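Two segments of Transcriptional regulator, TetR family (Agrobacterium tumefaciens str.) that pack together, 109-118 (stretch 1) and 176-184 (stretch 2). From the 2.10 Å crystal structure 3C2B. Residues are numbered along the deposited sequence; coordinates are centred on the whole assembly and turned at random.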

# COMPACT_ATOMS: atom_id res chain seq x y z
N SER A 109 -1.78 -6.88 -12.59
CA SER A 109 -2.24 -5.76 -11.78
C SER A 109 -1.02 -5.16 -11.06
O SER A 109 -0.84 -3.92 -11.07
N LEU A 110 -0.18 -6.01 -10.46
CA LEU A 110 1.02 -5.49 -9.79
C LEU A 110 1.91 -4.71 -10.74
O LEU A 110 2.40 -3.64 -10.40
N ALA A 111 2.12 -5.26 -11.93
CA ALA A 111 3.02 -4.69 -12.93
C ALA A 111 2.45 -3.36 -13.45
O ALA A 111 3.20 -2.38 -13.59
N LEU A 112 1.14 -3.27 -13.66
CA LEU A 112 0.58 -1.99 -14.11
C LEU A 112 0.65 -0.90 -13.02
O LEU A 112 1.01 0.26 -13.29
N ASN A 113 0.32 -1.30 -11.79
CA ASN A 113 0.51 -0.43 -10.63
C ASN A 113 1.94 0.03 -10.44
O ASN A 113 2.16 1.24 -10.27
N ARG A 114 2.90 -0.89 -10.51
CA ARG A 114 4.31 -0.51 -10.52
C ARG A 114 4.61 0.50 -11.61
O ARG A 114 5.30 1.48 -11.38
N LEU A 115 4.09 0.26 -12.81
CA LEU A 115 4.38 1.15 -13.95
C LEU A 115 3.88 2.58 -13.66
O LEU A 115 4.65 3.53 -13.76
N ALA A 116 2.60 2.67 -13.27
CA ALA A 116 1.93 3.93 -12.93
C ALA A 116 2.53 4.66 -11.74
O ALA A 116 2.58 5.89 -11.75
N ILE A 117 3.01 3.90 -10.75
CA ILE A 117 3.73 4.48 -9.61
C ILE A 117 5.08 5.15 -9.99
O ILE A 117 5.37 6.28 -9.57
N GLY A 118 5.88 4.45 -10.80
CA GLY A 118 7.11 5.00 -11.31
C GLY A 118 6.93 6.24 -12.17
O GLY A 118 7.84 7.04 -12.28
N LEU A 176 -0.12 -5.00 2.72
CA LEU A 176 0.31 -6.07 1.85
C LEU A 176 0.44 -5.66 0.38
O LEU A 176 1.25 -6.23 -0.34
N HIS A 177 -0.38 -4.70 -0.08
CA HIS A 177 -0.31 -4.30 -1.49
C HIS A 177 1.02 -3.60 -1.79
O HIS A 177 1.73 -4.00 -2.71
N VAL A 178 1.37 -2.59 -0.98
CA VAL A 178 2.73 -1.99 -0.98
C VAL A 178 3.87 -3.05 -0.90
O VAL A 178 4.74 -3.08 -1.77
N ARG A 179 3.85 -3.97 0.07
CA ARG A 179 4.88 -5.02 0.09
C ARG A 179 5.03 -5.82 -1.22
O ARG A 179 6.15 -6.10 -1.65
N MSE A 180 3.89 -6.18 -1.83
CA MSE A 180 3.90 -7.00 -3.04
C MSE A 180 4.44 -6.20 -4.21
O MSE A 180 5.21 -6.70 -5.03
N LEU A 181 4.08 -4.93 -4.23
CA LEU A 181 4.53 -3.99 -5.24
C LEU A 181 6.02 -3.81 -5.21
O LEU A 181 6.64 -3.62 -6.24
N LEU A 182 6.58 -3.87 -4.01
CA LEU A 182 8.02 -3.80 -3.78
C LEU A 182 8.65 -5.14 -4.14
O LEU A 182 9.85 -5.25 -4.23
N GLY A 183 7.83 -6.18 -4.33
CA GLY A 183 8.42 -7.43 -4.85
C GLY A 183 8.27 -8.59 -3.89
O GLY A 183 8.71 -9.66 -4.19
N GLU A 184 7.66 -8.36 -2.73
CA GLU A 184 7.44 -9.46 -1.82
C GLU A 184 6.34 -10.38 -2.33
O GLU A 184 5.25 -9.92 -2.65

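Packing of helix 109-118 against the 176-184 segment, a helical end followed by a turn, in a TetR-family regulator. The two helices cross nearly at right angles (84° between their N-to-C directions), with axes 10.4 Å apart at closest approach, so the contact is compact and buries 356 Å² in all. The backbones come nearest at Leu-110 and Leu-181, whose CA atoms lie 5.9 Å apart.

The main bump is Leu-181, which gives up more surface to the other stretch than any other residue here. Its CA-to-CB bond points sideways, but the m,t rotamer (chi1 -75°, chi2 175°) brings the end of the side chain nearer to the first helix, where it fills a hollow lined by Leu-110, Asn-113, Arg-114 and Ile-117. These four residues follow the i, i+3, i+4, i+7 spacing that places side chains along one side of a helix. Leu-181 CD2 lies 3.5 Å from Leu-110 CD2 and 3.8 Å from Asn-113 CB, with Arg-114 CG 4.0 Å from the same methyl, Leu-181 CD2. The other methyl, Leu-181 CD1, meets Ile-117 CD1 at 3.7 Å. Ile-117 points toward the second stretch in an m,t rotamer, and its extended CG1-CD1 arm closes that end of the hollow.

Leu-110, also m,t, starts sideways and ends nearer its partners. Besides touching Leu-181, Leu-110 CD2 packs 3.8 Å from Met-180 CB and 4.0 Å from His-177 CD2, so a single methyl abuts three residues of the second helix. Met-180 is a selenomethionine in an m,t,m rotamer; it is the CB at the root of its side chain that meets Leu-110 CD2, while SE lies farther from that methyl.

Arg-114 adds the direct polar bonds between the stretches. Its m,t,t chain (chi4 129°) runs past Leu-181 and carries the guanidinium to the carbonyls at the end of the second helix. Arg-114 NE donates to Leu-181 O at 2.9 Å, almost straight at 173°, and Arg-114 NH2 donates to Met-180 O at 2.8 Å and 141°. Both acceptors lie at the guanidinium edge, near its plane. Met-180 O also accepts from Gly-183 N (2.8 Å) in the Schellman turn. Gly-183 has positive phi (118°), and at these backbone angles a CB would jam against the preceding carbonyl O; its CA lies 4.2 Å from Arg-114 NH2.

On the other flank, Asn-113 points toward the second stretch (chi1 m), yet its amide turns back along its own helix: Asn-113 ND2 donates to Ser-109 O at 2.9 Å. The His-177 ring (chi1 t) presents its edge to Asn-113 ND2 and Leu-110 CD2. One water links the stretches here, 2.6 Å from Ser-109 OG and 2.9 Å from His-177 NE2, bridging a gap that the side chain of Ser-109 (chi1 t) does not span by direct contact.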

# COMPACT_ATOMS: atom_id res chain seq x y z
CB SER A 109 -3.36 -6.17 -10.79
OG SER A 109 -3.53 -5.19 -9.76
CB LEU A 110 1.83 -6.59 -9.12
CG LEU A 110 1.20 -7.19 -7.87
CD1 LEU A 110 1.88 -8.54 -7.57
CD2 LEU A 110 1.24 -6.25 -6.65
CB ALA A 111 3.21 -5.65 -14.06
CB LEU A 112 -0.84 -2.17 -14.63
CG LEU A 112 -0.78 -2.96 -15.94
CD1 LEU A 112 -2.15 -3.58 -16.23
CD2 LEU A 112 -0.23 -2.13 -17.15
CB ASN A 113 -0.07 -1.06 -9.35
CG ASN A 113 -1.57 -0.84 -9.26
OD1 ASN A 113 -2.01 0.24 -8.93
ND2 ASN A 113 -2.36 -1.86 -9.61
CB ARG A 114 5.21 -1.73 -10.76
CG ARG A 114 5.23 -2.69 -9.60
CD ARG A 114 6.05 -3.94 -9.93
NE ARG A 114 5.99 -4.86 -8.79
CZ ARG A 114 5.67 -6.15 -8.91
NH1 ARG A 114 5.45 -6.67 -10.13
NH2 ARG A 114 5.59 -6.90 -7.84
CB LEU A 115 3.75 0.62 -15.23
CG LEU A 115 3.81 1.57 -16.42
CD1 LEU A 115 5.21 1.59 -16.89
CD2 LEU A 115 2.85 1.14 -17.52
CB ALA A 116 0.42 3.69 -12.70
CB ILE A 117 3.85 3.46 -8.40
CG1 ILE A 117 2.48 3.30 -7.72
CG2 ILE A 117 4.98 3.89 -7.42
CD1 ILE A 117 2.26 2.04 -6.77
CB LEU A 176 -0.64 -7.26 1.99
CG LEU A 176 -0.27 -8.44 1.11
CD1 LEU A 176 1.03 -9.15 1.61
CD2 LEU A 176 -1.44 -9.39 1.04
CB HIS A 177 -1.53 -3.43 -1.88
CG HIS A 177 -1.67 -3.21 -3.35
ND1 HIS A 177 -2.46 -2.22 -3.88
CD2 HIS A 177 -1.18 -3.91 -4.41
CE1 HIS A 177 -2.45 -2.32 -5.21
NE2 HIS A 177 -1.66 -3.32 -5.55
CB VAL A 178 2.88 -0.80 0.07
CG1 VAL A 178 4.27 -0.22 0.05
CG2 VAL A 178 1.91 0.32 -0.24
CB ARG A 179 4.70 -5.96 1.29
CG ARG A 179 4.67 -5.15 2.64
CD ARG A 179 4.66 -6.02 3.90
NE ARG A 179 5.89 -6.79 4.04
CZ ARG A 179 7.06 -6.33 4.50
NH1 ARG A 179 8.11 -7.15 4.55
NH2 ARG A 179 7.20 -5.04 4.88
CB MSE A 180 2.51 -7.58 -3.34
CG MSE A 180 2.06 -8.67 -2.34
SE MSE A 180 0.45 -9.64 -2.86
CE MSE A 180 -0.77 -8.17 -2.93
CB LEU A 181 3.83 -2.64 -5.03
CG LEU A 181 2.36 -2.60 -5.47
CD1 LEU A 181 1.73 -1.24 -5.10
CD2 LEU A 181 2.22 -2.85 -6.93
CB LEU A 182 8.32 -3.43 -2.31
CG LEU A 182 8.04 -1.98 -1.86
CD1 LEU A 182 7.95 -1.90 -0.32
CD2 LEU A 182 9.13 -0.95 -2.34
CB GLU A 184 7.10 -8.94 -0.43
CG GLU A 184 7.15 -10.00 0.65
CD GLU A 184 6.63 -9.48 1.96
OE1 GLU A 184 7.22 -8.55 2.48
OE2 GLU A 184 5.63 -10.00 2.47
O HOH W 1 -1.88 -5.16 -7.74